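Local coordinates for protein GMP reductase (Trypanosoma brucei brucei, PDB 6JIG) that binds guanine nucleotides at its CBS domains and probably catalyses the irreversible NADPH-dependent reductive deamination of GMP to IMP, at residues Leu13-Val18 with Cys348-Gly353; Leu308-Gly313 with Leu331-Ala336; Lys362-Gly365 with Thr370-Leu373. The protein carries 1 engineered substitution. All blocks are in the same frame, centred on the assembly; numbering follows the deposited sequence.

Interaction 1 (Leu13-Val18 with Cys348-Gly353). With 5GP (guanosine-5'-monophosphate), chain B.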
ATOM      1  N   LEU A  13     -21.190 -13.996  23.352  1.00 30.26           N
ATOM      2  CA  LEU A  13     -20.976 -14.301  21.945  1.00 29.49           C
ATOM      3  C   LEU A  13     -21.653 -13.260  21.074  1.00 32.13           C
ATOM      4  O   LEU A  13     -22.720 -12.738  21.424  1.00 32.48           O
ATOM      5  CB  LEU A  13     -21.537 -15.679  21.591  1.00 29.52           C
ATOM      6  CG  LEU A  13     -21.022 -16.818  22.464  1.00 35.43           C
ATOM      7  CD1 LEU A  13     -21.749 -18.094  22.078  1.00 36.13           C
ATOM      8  CD2 LEU A  13     -19.529 -16.967  22.303  1.00 34.08           C
ATOM      9  N   THR A  14     -21.047 -12.978  19.927  1.00 31.31           N
ATOM     10  CA  THR A  14     -21.712 -12.175  18.912  1.00 30.53           C
ATOM     11  C   THR A  14     -22.021 -13.039  17.691  1.00 31.85           C
ATOM     12  O   THR A  14     -21.751 -14.248  17.676  1.00 30.16           O
ATOM     13  CB  THR A  14     -20.877 -10.946  18.538  1.00 35.23           C
ATOM     14  OG1 THR A  14     -21.705 -10.054  17.785  1.00 43.78           O
ATOM     15  CG2 THR A  14     -19.667 -11.356  17.699  1.00 35.60           C
ATOM     16  N   TYR A  15     -22.596 -12.411  16.656  1.00 31.32           N
ATOM     17  CA  TYR A  15     -23.038 -13.179  15.487  1.00 30.14           C
ATOM     18  C   TYR A  15     -21.876 -13.925  14.848  1.00 33.02           C
ATOM     19  O   TYR A  15     -22.010 -15.101  14.489  1.00 31.86           O
ATOM     20  CB  TYR A  15     -23.697 -12.272  14.454  1.00 31.05           C
ATOM     21  CG  TYR A  15     -24.926 -11.576  14.994  1.00 34.13           C
ATOM     22  CD1 TYR A  15     -25.973 -12.314  15.532  1.00 33.34           C
ATOM     23  CD2 TYR A  15     -25.028 -10.191  14.988  1.00 35.93           C
ATOM     24  CE1 TYR A  15     -27.107 -11.683  16.033  1.00 35.22           C
ATOM     25  CE2 TYR A  15     -26.175  -9.547  15.494  1.00 32.79           C
ATOM     26  CZ  TYR A  15     -27.197 -10.309  16.012  1.00 33.83           C
ATOM     27  OH  TYR A  15     -28.333  -9.718  16.508  1.00 32.66           O
ATOM     28  N   ASP A  16     -20.725 -13.258  14.699  1.00 32.49           N
ATOM     29  CA  ASP A  16     -19.566 -13.901  14.083  1.00 32.54           C
ATOM     30  C   ASP A  16     -18.985 -15.041  14.915  1.00 34.86           C
ATOM     31  O   ASP A  16     -18.065 -15.721  14.434  1.00 34.77           O
ATOM     32  CB  ASP A  16     -18.464 -12.879  13.809  1.00 35.91           C
ATOM     33  CG  ASP A  16     -18.688 -12.117  12.529  1.00 43.96           C
ATOM     34  OD1 ASP A  16     -19.602 -12.491  11.760  1.00 41.31           O
ATOM     35  OD2 ASP A  16     -17.957 -11.135  12.293  1.00 47.95           O
ATOM     36  N   ASP A  17     -19.474 -15.271  16.135  1.00 30.27           N
ATOM     37  CA  ASP A  17     -18.988 -16.392  16.931  1.00 32.00           C
ATOM     38  C   ASP A  17     -19.708 -17.707  16.642  1.00 32.18           C
ATOM     39  O   ASP A  17     -19.258 -18.751  17.120  1.00 29.89           O
ATOM     40  CB  ASP A  17     -19.123 -16.101  18.433  1.00 30.74           C
ATOM     41  CG  ASP A  17     -18.088 -15.086  18.942  1.00 34.82           C
ATOM     42  OD1 ASP A  17     -16.876 -15.290  18.703  1.00 34.49           O
ATOM     43  OD2 ASP A  17     -18.487 -14.085  19.582  1.00 31.77           O
ATOM     44  N   VAL A  18     -20.830 -17.701  15.920  1.00 31.83           N
ATOM     45  CA  VAL A  18     -21.629 -18.916  15.801  1.00 32.36           C
ATOM     46  C   VAL A  18     -22.074 -19.142  14.359  1.00 31.70           C
ATOM     47  O   VAL A  18     -22.067 -18.238  13.521  1.00 32.25           O
ATOM     48  CB  VAL A  18     -22.864 -18.897  16.744  1.00 32.80           C
ATOM     49  CG1 VAL A  18     -22.417 -18.791  18.208  1.00 32.77           C
ATOM     50  CG2 VAL A  18     -23.796 -17.736  16.403  1.00 30.55           C
ATOM     51  N   CYS A 348     -39.170  -8.867  20.732  1.00 32.80           N
ATOM     52  CA  CYS A 348     -37.875  -8.202  20.864  1.00 32.77           C
ATOM     53  C   CYS A 348     -37.292  -7.872  19.500  1.00 31.69           C
ATOM     54  O   CYS A 348     -37.334  -8.697  18.581  1.00 33.53           O
ATOM     55  CB  CYS A 348     -36.888  -9.072  21.650  1.00 35.43           C
ATOM     56  SG  CYS A 348     -37.305  -9.349  23.380  1.00 36.83           S
ATOM     57  N   ILE A 349     -36.754  -6.661  19.383  1.00 32.13           N
ATOM     58  CA  ILE A 349     -36.045  -6.186  18.195  1.00 31.14           C
ATOM     59  C   ILE A 349     -34.546  -6.339  18.452  1.00 31.56           C
ATOM     60  O   ILE A 349     -34.019  -5.713  19.371  1.00 30.60           O
ATOM     61  CB  ILE A 349     -36.372  -4.707  17.905  1.00 30.69           C
ATOM     62  CG1 ILE A 349     -37.890  -4.475  17.825  1.00 34.15           C
ATOM     63  CG2 ILE A 349     -35.657  -4.232  16.604  1.00 30.57           C
ATOM     64  CD1 ILE A 349     -38.279  -3.017  18.015  1.00 36.03           C
ATOM     65  N   ALA A 350     -33.844  -7.133  17.640  1.00 31.31           N
ATOM     66  CA  ALA A 350     -32.376  -7.210  17.734  1.00 29.29           C
ATOM     67  C   ALA A 350     -31.764  -6.043  16.963  1.00 30.51           C
ATOM     68  O   ALA A 350     -31.772  -6.041  15.731  1.00 33.05           O
ATOM     69  CB  ALA A 350     -31.873  -8.547  17.198  1.00 30.51           C
ATOM     70  N   ASP A 351     -31.212  -5.057  17.683  1.00 31.41           N
ATOM     71  CA  ASP A 351     -30.830  -3.763  17.104  1.00 30.58           C
ATOM     72  C   ASP A 351     -29.311  -3.604  17.080  1.00 33.16           C
ATOM     73  O   ASP A 351     -28.694  -3.373  18.125  1.00 31.74           O
ATOM     74  CB  ASP A 351     -31.472  -2.624  17.905  1.00 33.12           C
ATOM     75  CG  ASP A 351     -31.078  -1.245  17.398  1.00 33.05           C
ATOM     76  OD1 ASP A 351     -30.664  -1.128  16.225  1.00 33.82           O
ATOM     77  OD2 ASP A 351     -31.216  -0.275  18.174  1.00 34.34           O
ATOM     78  N   GLY A 352     -28.724  -3.675  15.894  1.00 32.01           N
ATOM     79  CA  GLY A 352     -27.336  -3.277  15.754  1.00 35.21           C
ATOM     80  C   GLY A 352     -26.403  -4.455  15.489  1.00 34.79           C
ATOM     81  O   GLY A 352     -26.608  -5.575  15.974  1.00 34.53           O
ATOM     82  N   GLY A 353     -25.340  -4.184  14.731  1.00 35.16           N
ATOM     83  CA  GLY A 353     -24.296  -5.172  14.548  1.00 34.44           C
ATOM     84  C   GLY A 353     -24.564  -6.182  13.461  1.00 35.58           C
ATOM     85  O   GLY A 353     -23.758  -7.105  13.280  1.00 35.38           O
TER
HETATM   86  P   5GP B 601     -26.089  -0.891  12.517  1.00 39.22           P
HETATM   87  O1P 5GP B 601     -24.916  -1.760  12.939  1.00 38.83           O
HETATM   88  O2P 5GP B 601     -25.679   0.345  11.742  1.00 39.72           O
HETATM   89  O3P 5GP B 601     -27.238  -1.653  11.906  1.00 38.41           O
HETATM   90  O5' 5GP B 601     -26.662  -0.420  13.931  1.00 39.27           O
HETATM   91  C5' 5GP B 601     -27.606   0.631  14.069  1.00 38.25           C
HETATM   92  C4' 5GP B 601     -27.965   0.840  15.526  1.00 37.98           C
HETATM   93  O4' 5GP B 601     -26.855   1.463  16.214  1.00 40.93           O
HETATM   94  C3' 5GP B 601     -29.123   1.789  15.807  1.00 38.54           C
HETATM   95  O3' 5GP B 601     -30.400   1.199  15.591  1.00 36.04           O
HETATM   96  C2' 5GP B 601     -28.862   2.228  17.259  1.00 40.55           C
HETATM   97  O2' 5GP B 601     -29.356   1.284  18.200  1.00 41.32           O
HETATM   98  C1' 5GP B 601     -27.334   2.171  17.341  1.00 40.90           C
HETATM   99  N9  5GP B 601     -26.719   3.504  17.334  1.00 45.05           N
HETATM  100  C8  5GP B 601     -26.895   4.481  16.430  1.00 46.66           C
HETATM  101  N7  5GP B 601     -26.114   5.531  16.795  1.00 48.87           N
HETATM  102  C5  5GP B 601     -25.444   5.174  17.917  1.00 49.64           C
HETATM  103  C6  5GP B 601     -24.514   5.807  18.731  1.00 50.31           C
HETATM  104  O6  5GP B 601     -24.135   6.962  18.445  1.00 50.91           O
HETATM  105  N1  5GP B 601     -24.036   5.167  19.810  1.00 47.19           N
HETATM  106  C2  5GP B 601     -24.435   3.925  20.121  1.00 47.37           C
HETATM  107  N2  5GP B 601     -23.932   3.304  21.211  1.00 45.84           N
HETATM  108  N3  5GP B 601     -25.330   3.271  19.342  1.00 43.14           N
HETATM  109  C4  5GP B 601     -25.834   3.891  18.249  1.00 44.07           C
HETATM  110  O   HOH W   1     -28.816  -7.003  16.247  1.00 34.35           O
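Tyr15, in the short 3-10 turn of the loop 13-18, faces Gly353 just beyond strand 348-351 with their CA atoms 8.2 Å apart, and no direct hydrogen bond joins the two backbones. The gap is crossed by the tyrosine side chain. With CG anti to its carbonyl carbon (chi1 -61°), the ring extends towards the strand end and presents an edge to the glycines: Tyr15 CD2 lies 3.7 Å from Gly353 O, which sits near the ring plane, as does Gly352 O. Tyr15 OH also packs against Ala350 CB at 3.8 Å. A water in the ring plane completes the link, lying 2.8 Å from Tyr15 OH and donating to Gly352 O. Within the loop, Thr14 N donates nearly straight (174°) to the anti lone pair of Asp17 OD2. Gly352 and Gly353 follow strand 348-351 at the nucleotide-binding end of the (beta/alpha)8 barrel. There Asp351 OD1 accepts from GMP O3' and Asp351 OD2 from O2', at modelled lengths (both 2.4 Å) too short to be taken literally. Gly353 N gives a 3.0 Å hydrogen bond to GMP O1P; the water holds Gly352 O of that same peptide, making Tyr15 and the water a second shell to the phosphate site.

Interaction 2 (Leu308-Gly313 with Leu331-Ala336). With K (potassium ion), chain D.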
ATOM      1  N   LEU A 308     -39.408  -4.747  23.163  1.00 32.61           N
ATOM      2  CA  LEU A 308     -38.087  -4.416  23.696  1.00 35.43           C
ATOM      3  C   LEU A 308     -37.093  -4.281  22.555  1.00 35.02           C
ATOM      4  O   LEU A 308     -37.146  -5.040  21.581  1.00 33.29           O
ATOM      5  CB  LEU A 308     -37.576  -5.485  24.670  1.00 30.45           C
ATOM      6  CG  LEU A 308     -38.484  -5.746  25.866  1.00 33.33           C
ATOM      7  CD1 LEU A 308     -38.012  -6.962  26.666  1.00 34.69           C
ATOM      8  CD2 LEU A 308     -38.520  -4.506  26.735  1.00 35.99           C
ATOM      9  N   LYS A 309     -36.192  -3.309  22.660  1.00 31.84           N
ATOM     10  CA  LYS A 309     -35.149  -3.144  21.654  1.00 33.17           C
ATOM     11  C   LYS A 309     -33.817  -3.504  22.313  1.00 32.57           C
ATOM     12  O   LYS A 309     -33.459  -2.932  23.346  1.00 30.48           O
ATOM     13  CB  LYS A 309     -35.133  -1.727  21.066  1.00 33.23           C
ATOM     14  CG  LYS A 309     -34.288  -1.643  19.766  1.00 35.10           C
ATOM     15  CD  LYS A 309     -34.878  -0.681  18.717  1.00 34.77           C
ATOM     16  CE  LYS A 309     -34.791   0.779  19.163  1.00 31.30           C
ATOM     17  NZ  LYS A 309     -33.363   1.205  19.457  1.00 34.16           N
ATOM     18  N   ILE A 310     -33.112  -4.472  21.730  1.00 31.82           N
ATOM     19  CA  ILE A 310     -31.957  -5.119  22.351  1.00 32.03           C
ATOM     20  C   ILE A 310     -30.707  -4.636  21.642  1.00 30.82           C
ATOM     21  O   ILE A 310     -30.608  -4.763  20.417  1.00 30.97           O
ATOM     22  CB  ILE A 310     -32.032  -6.655  22.244  1.00 34.29           C
ATOM     23  CG1 ILE A 310     -33.392  -7.192  22.689  1.00 36.40           C
ATOM     24  CG2 ILE A 310     -30.825  -7.330  22.940  1.00 32.18           C
ATOM     25  CD1 ILE A 310     -33.835  -6.734  24.015  1.00 38.71           C
ATOM     26  N   GLY A 311     -29.745  -4.113  22.406  1.00 31.04           N
ATOM     27  CA  GLY A 311     -28.434  -3.831  21.846  1.00 32.27           C
ATOM     28  C   GLY A 311     -27.759  -2.665  22.542  1.00 35.37           C
ATOM     29  O   GLY A 311     -28.255  -1.539  22.469  1.00 32.73           O
ATOM     30  N   VAL A 312     -26.645  -2.921  23.230  1.00 32.83           N
ATOM     31  CA  VAL A 312     -25.847  -1.866  23.861  1.00 32.91           C
ATOM     32  C   VAL A 312     -24.455  -1.928  23.235  1.00 33.14           C
ATOM     33  O   VAL A 312     -23.665  -2.827  23.543  1.00 35.34           O
ATOM     34  CB  VAL A 312     -25.796  -2.018  25.386  1.00 34.63           C
ATOM     35  CG1 VAL A 312     -24.906  -0.925  26.022  1.00 35.06           C
ATOM     36  CG2 VAL A 312     -27.203  -1.941  25.967  1.00 35.76           C
ATOM     37  N   GLY A 313     -24.183  -1.030  22.288  1.00 34.69           N
ATOM     38  CA  GLY A 313     -22.873  -0.937  21.688  1.00 38.30           C
ATOM     39  C   GLY A 313     -22.563  -1.583  20.335  1.00 40.51           C
ATOM     40  O   GLY A 313     -21.582  -1.187  19.703  1.00 41.79           O
ATOM     41  N   LEU A 331     -25.229 -11.529  20.302  1.00 30.76           N
ATOM     42  CA  LEU A 331     -25.963 -12.792  20.304  1.00 33.40           C
ATOM     43  C   LEU A 331     -26.355 -13.181  21.718  1.00 31.37           C
ATOM     44  O   LEU A 331     -27.499 -13.590  21.967  1.00 29.81           O
ATOM     45  CB  LEU A 331     -25.157 -13.917  19.643  1.00 32.07           C
ATOM     46  CG  LEU A 331     -25.975 -15.202  19.475  1.00 32.89           C
ATOM     47  CD1 LEU A 331     -26.716 -15.197  18.135  1.00 33.68           C
ATOM     48  CD2 LEU A 331     -25.107 -16.471  19.596  1.00 32.48           C
ATOM     49  N   SER A 332     -25.436 -13.022  22.669  1.00 28.18           N
ATOM     50  CA  SER A 332     -25.757 -13.358  24.052  1.00 32.23           C
ATOM     51  C   SER A 332     -26.824 -12.416  24.603  1.00 31.11           C
ATOM     52  O   SER A 332     -27.636 -12.813  25.443  1.00 30.76           O
ATOM     53  CB  SER A 332     -24.500 -13.285  24.927  1.00 34.09           C
ATOM     54  OG  SER A 332     -23.575 -14.308  24.589  1.00 33.15           O
ATOM     55  N   ALA A 333     -26.805 -11.148  24.181  1.00 29.81           N
ATOM     56  CA  ALA A 333     -27.810 -10.206  24.678  1.00 30.40           C
ATOM     57  C   ALA A 333     -29.201 -10.602  24.199  1.00 32.04           C
ATOM     58  O   ALA A 333     -30.170 -10.584  24.972  1.00 32.33           O
ATOM     59  CB  ALA A 333     -27.480  -8.785  24.220  1.00 33.20           C
ATOM     60  N   VAL A 334     -29.308 -10.980  22.926  1.00 31.24           N
ATOM     61  CA  VAL A 334     -30.580 -11.440  22.369  1.00 30.97           C
ATOM     62  C   VAL A 334     -31.044 -12.710  23.077  1.00 34.38           C
ATOM     63  O   VAL A 334     -32.214 -12.843  23.456  1.00 32.54           O
ATOM     64  CB  VAL A 334     -30.440 -11.641  20.851  1.00 30.27           C
ATOM     65  CG1 VAL A 334     -31.712 -12.307  20.247  1.00 29.84           C
ATOM     66  CG2 VAL A 334     -30.148 -10.299  20.172  1.00 31.15           C
ATOM     67  N   LEU A 335     -30.139 -13.676  23.251  1.00 30.87           N
ATOM     68  CA  LEU A 335     -30.510 -14.912  23.934  1.00 31.76           C
ATOM     69  C   LEU A 335     -31.054 -14.635  25.324  1.00 34.54           C
ATOM     70  O   LEU A 335     -32.090 -15.184  25.717  1.00 36.66           O
ATOM     71  CB  LEU A 335     -29.307 -15.847  24.028  1.00 34.50           C
ATOM     72  CG  LEU A 335     -28.857 -16.594  22.768  1.00 31.93           C
ATOM     73  CD1 LEU A 335     -27.502 -17.243  23.034  1.00 32.24           C
ATOM     74  CD2 LEU A 335     -29.864 -17.656  22.343  1.00 32.55           C
ATOM     75  N   ALA A 336     -30.363 -13.789  26.090  1.00 30.81           N
ATOM     76  CA  ALA A 336     -30.769 -13.578  27.472  1.00 36.29           C
ATOM     77  C   ALA A 336     -32.063 -12.784  27.536  1.00 35.95           C
ATOM     78  O   ALA A 336     -32.943 -13.081  28.351  1.00 37.05           O
ATOM     79  CB  ALA A 336     -29.663 -12.858  28.254  1.00 38.16           C
TER
HETATM   80  K     K D 603     -19.748  -0.806  17.606  1.00 44.49           K
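Ile310 carries CG1 beside its backbone N (chi1 -49°), which places CG2 anti to that N and directs this methyl towards residues 331-336 of helix 330-344. Val334 answers with CG2: its CG1 is anti to the backbone N (chi1 173°), leaving CG2 anti to the carbonyl carbon and at the near side. Ile310 CG2 therefore meets two helix residues at once, 3.9 Å from Ala333 CB and 4.1 Å from Val334 CG2. It also rests against the helix backbone, since Ala333 C is no further from it than the alanine methyl. Ala333 aims its CB at the strand, and its small size is consistent with a close approach of the helix. The nearest CA atoms, those of Ile310 and Val334, are 6.5 Å apart. The contact is buried, with apolar side chains and no hydrogen bond between the two segments. It belongs to the (beta/alpha)8 barrel of the IMPDH/GMPR family: strand 307-310 is one of its eight parallel staves, and helix 330-344 covers it on the outside before the chain returns as strand 348-351. Past the strand, Gly311-Gly313 probably contribute to the nicotinamide cofactor site. Gly313 O binds a potassium ion at 2.8 Å, completed by carbonyls of Gly315, of the engineered Ala318 and of Glu482, Ser483 and Gly484 of a neighbouring subunit. On the side of the helix turned to another subunit, Ser332 OG hydrogen-bonds to Ser6 OG of that subunit.

Interaction 3 (Lys362-Gly365 with Thr370-Leu373). With 5GP (guanosine-5'-monophosphate), chain B.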
ATOM      1  N   LYS A 362     -29.332 -15.593  12.257  1.00 30.06           N
ATOM      2  CA  LYS A 362     -28.858 -15.898  13.601  1.00 29.53           C
ATOM      3  C   LYS A 362     -29.654 -15.137  14.653  1.00 32.32           C
ATOM      4  O   LYS A 362     -29.982 -15.687  15.710  1.00 30.38           O
ATOM      5  CB  LYS A 362     -27.364 -15.565  13.724  1.00 29.03           C
ATOM      6  CG  LYS A 362     -26.487 -16.369  12.759  1.00 27.92           C
ATOM      7  CD  LYS A 362     -24.994 -15.926  12.832  1.00 28.35           C
ATOM      8  CE  LYS A 362     -24.207 -16.477  11.647  1.00 31.29           C
ATOM      9  NZ  LYS A 362     -22.741 -16.116  11.761  1.00 32.75           N
ATOM     10  N   ALA A 363     -29.941 -13.861  14.397  1.00 31.22           N
ATOM     11  CA  ALA A 363     -30.684 -13.068  15.373  1.00 30.87           C
ATOM     12  C   ALA A 363     -32.069 -13.665  15.626  1.00 30.49           C
ATOM     13  O   ALA A 363     -32.492 -13.817  16.778  1.00 31.82           O
ATOM     14  CB  ALA A 363     -30.791 -11.623  14.888  1.00 30.06           C
ATOM     15  N   ILE A 364     -32.782 -14.020  14.555  1.00 30.73           N
ATOM     16  CA  ILE A 364     -34.093 -14.662  14.699  1.00 31.09           C
ATOM     17  C   ILE A 364     -33.949 -16.014  15.389  1.00 31.10           C
ATOM     18  O   ILE A 364     -34.725 -16.357  16.289  1.00 31.50           O
ATOM     19  CB  ILE A 364     -34.781 -14.817  13.324  1.00 33.96           C
ATOM     20  CG1 ILE A 364     -34.904 -13.474  12.603  1.00 33.80           C
ATOM     21  CG2 ILE A 364     -36.145 -15.469  13.489  1.00 34.12           C
ATOM     22  CD1 ILE A 364     -35.703 -12.426  13.374  1.00 35.29           C
ATOM     23  N   GLY A 365     -32.957 -16.812  14.974  1.00 33.05           N
ATOM     24  CA  GLY A 365     -32.688 -18.069  15.660  1.00 32.54           C
ATOM     25  C   GLY A 365     -32.373 -17.920  17.137  1.00 35.24           C
ATOM     26  O   GLY A 365     -32.687 -18.813  17.936  1.00 34.41           O
ATOM     27  N   THR A 370     -37.835  -9.363  15.414  1.00 30.19           N
ATOM     28  CA  THR A 370     -37.448  -8.512  14.299  1.00 30.69           C
ATOM     29  C   THR A 370     -35.982  -8.132  14.460  1.00 32.80           C
ATOM     30  O   THR A 370     -35.383  -8.305  15.527  1.00 31.04           O
ATOM     31  CB  THR A 370     -38.269  -7.213  14.227  1.00 30.24           C
ATOM     32  OG1 THR A 370     -38.144  -6.509  15.469  1.00 32.22           O
ATOM     33  CG2 THR A 370     -39.756  -7.489  13.919  1.00 29.58           C
ATOM     34  N   VAL A 371     -35.421  -7.575  13.391  1.00 31.83           N
ATOM     35  CA  VAL A 371     -34.095  -6.957  13.431  1.00 32.36           C
ATOM     36  C   VAL A 371     -34.234  -5.498  13.022  1.00 32.75           C
ATOM     37  O   VAL A 371     -35.104  -5.139  12.220  1.00 32.82           O
ATOM     38  CB  VAL A 371     -33.085  -7.674  12.506  1.00 30.37           C
ATOM     39  CG1 VAL A 371     -32.846  -9.122  12.971  1.00 31.85           C
ATOM     40  CG2 VAL A 371     -33.568  -7.657  11.064  1.00 30.76           C
ATOM     41  N   MET A 372     -33.376  -4.650  13.584  1.00 33.06           N
ATOM     42  CA  MET A 372     -33.300  -3.249  13.196  1.00 30.93           C
ATOM     43  C   MET A 372     -31.970  -3.017  12.498  1.00 34.66           C
ATOM     44  O   MET A 372     -30.921  -3.400  13.027  1.00 31.90           O
ATOM     45  CB  MET A 372     -33.436  -2.321  14.402  1.00 32.44           C
ATOM     46  CG  MET A 372     -33.253  -0.860  14.023  1.00 34.08           C
ATOM     47  SD  MET A 372     -33.602   0.288  15.357  1.00 34.98           S
ATOM     48  CE  MET A 372     -35.367   0.562  15.103  1.00 31.79           C
ATOM     49  N   LEU A 373     -32.014  -2.386  11.328  1.00 34.58           N
ATOM     50  CA  LEU A 373     -30.842  -2.212  10.480  1.00 34.98           C
ATOM     51  C   LEU A 373     -30.561  -0.738  10.257  1.00 37.67           C
ATOM     52  O   LEU A 373     -31.460   0.017   9.867  1.00 37.01           O
ATOM     53  CB  LEU A 373     -31.037  -2.881   9.125  1.00 34.74           C
ATOM     54  CG  LEU A 373     -31.494  -4.334   9.120  1.00 36.71           C
ATOM     55  CD1 LEU A 373     -31.628  -4.791   7.680  1.00 36.79           C
ATOM     56  CD2 LEU A 373     -30.458  -5.171   9.862  1.00 34.86           C
TER
HETATM   57  P   5GP B 601     -26.089  -0.891  12.517  1.00 39.22           P
HETATM   58  O1P 5GP B 601     -24.916  -1.760  12.939  1.00 38.83           O
HETATM   59  O2P 5GP B 601     -25.679   0.345  11.742  1.00 39.72           O
HETATM   60  O3P 5GP B 601     -27.238  -1.653  11.906  1.00 38.41           O
HETATM   61  O5' 5GP B 601     -26.662  -0.420  13.931  1.00 39.27           O
HETATM   62  C5' 5GP B 601     -27.606   0.631  14.069  1.00 38.25           C
HETATM   63  C4' 5GP B 601     -27.965   0.840  15.526  1.00 37.98           C
HETATM   64  O4' 5GP B 601     -26.855   1.463  16.214  1.00 40.93           O
HETATM   65  C3' 5GP B 601     -29.123   1.789  15.807  1.00 38.54           C
HETATM   66  O3' 5GP B 601     -30.400   1.199  15.591  1.00 36.04           O
HETATM   67  C2' 5GP B 601     -28.862   2.228  17.259  1.00 40.55           C
HETATM   68  O2' 5GP B 601     -29.356   1.284  18.200  1.00 41.32           O
HETATM   69  C1' 5GP B 601     -27.334   2.171  17.341  1.00 40.90           C
HETATM   70  N9  5GP B 601     -26.719   3.504  17.334  1.00 45.05           N
HETATM   71  C8  5GP B 601     -26.895   4.481  16.430  1.00 46.66           C
HETATM   72  N7  5GP B 601     -26.114   5.531  16.795  1.00 48.87           N
HETATM   73  C5  5GP B 601     -25.444   5.174  17.917  1.00 49.64           C
HETATM   74  C6  5GP B 601     -24.514   5.807  18.731  1.00 50.31           C
HETATM   75  O6  5GP B 601     -24.135   6.962  18.445  1.00 50.91           O
HETATM   76  N1  5GP B 601     -24.036   5.167  19.810  1.00 47.19           N
HETATM   77  C2  5GP B 601     -24.435   3.925  20.121  1.00 47.37           C
HETATM   78  N2  5GP B 601     -23.932   3.304  21.211  1.00 45.84           N
HETATM   79  N3  5GP B 601     -25.330   3.271  19.342  1.00 43.14           N
HETATM   80  C4  5GP B 601     -25.834   3.891  18.249  1.00 44.07           C
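The flat group met at this seam is the main-chain amide of Thr370, approached at its N by Ile364 CD1 (4.3 Å). The tightest touch is between methyls: Ala363 CB, aimed at the strand, comes within 3.8 Å of Val371 CG1. That branch of the valine stands beside its own backbone N, anti to the carbonyl carbon (chi1 -64°), and is shared with the isoleucine: Ile364 CD1 lies 4.4 Å from the same Val371 CG1. Ile364 starts off at an angle to the strand, and only the bent outer part of its chain turns back towards it. This is the second half of a beta-alpha-beta unit, in which strand 348-351, helix 357-365 and strand 370-373 follow one another round the TIM barrel; the last strand closes the barrel by pairing with strand 49-51. Helix 440-457 adds Leu451 against Ile364. Along strand 370-373 the side chains alternate, so that Met372 faces the barrel interior rather than the helix. Met372 runs extended from the strand, CG anti to the backbone N (chi1 176°), and brings Met372 SD within 3.3 Å of GMP O3'; the bend at chi3 turns only the terminal methyl. Asp351 packs alongside. Away from the strand, Lys362 spends its charged end on the carbonyls of Tyr15 and Val18.

All three contacts are buried and lie on the same side of the chain's centre, in adjoining parts of one barrel. Interactions 2 and 3 are apolar helix-to-strand seams on neighbouring barrel units, differing in that a strand isoleucine supplies the key methyl in one and a strand valine in the other. Interaction 1 lies between them: its strand 348-351 is bonded on either side, Ile349 N to Leu308 O and Ala350 N to Thr370 O. It is the more polar contact, with a loop reaching a strand end through a tyrosine ring edge and a bridging water. That loop also touches both helices, by Leu13 N to Ser332 OG and Val18 O to Lys362 NZ.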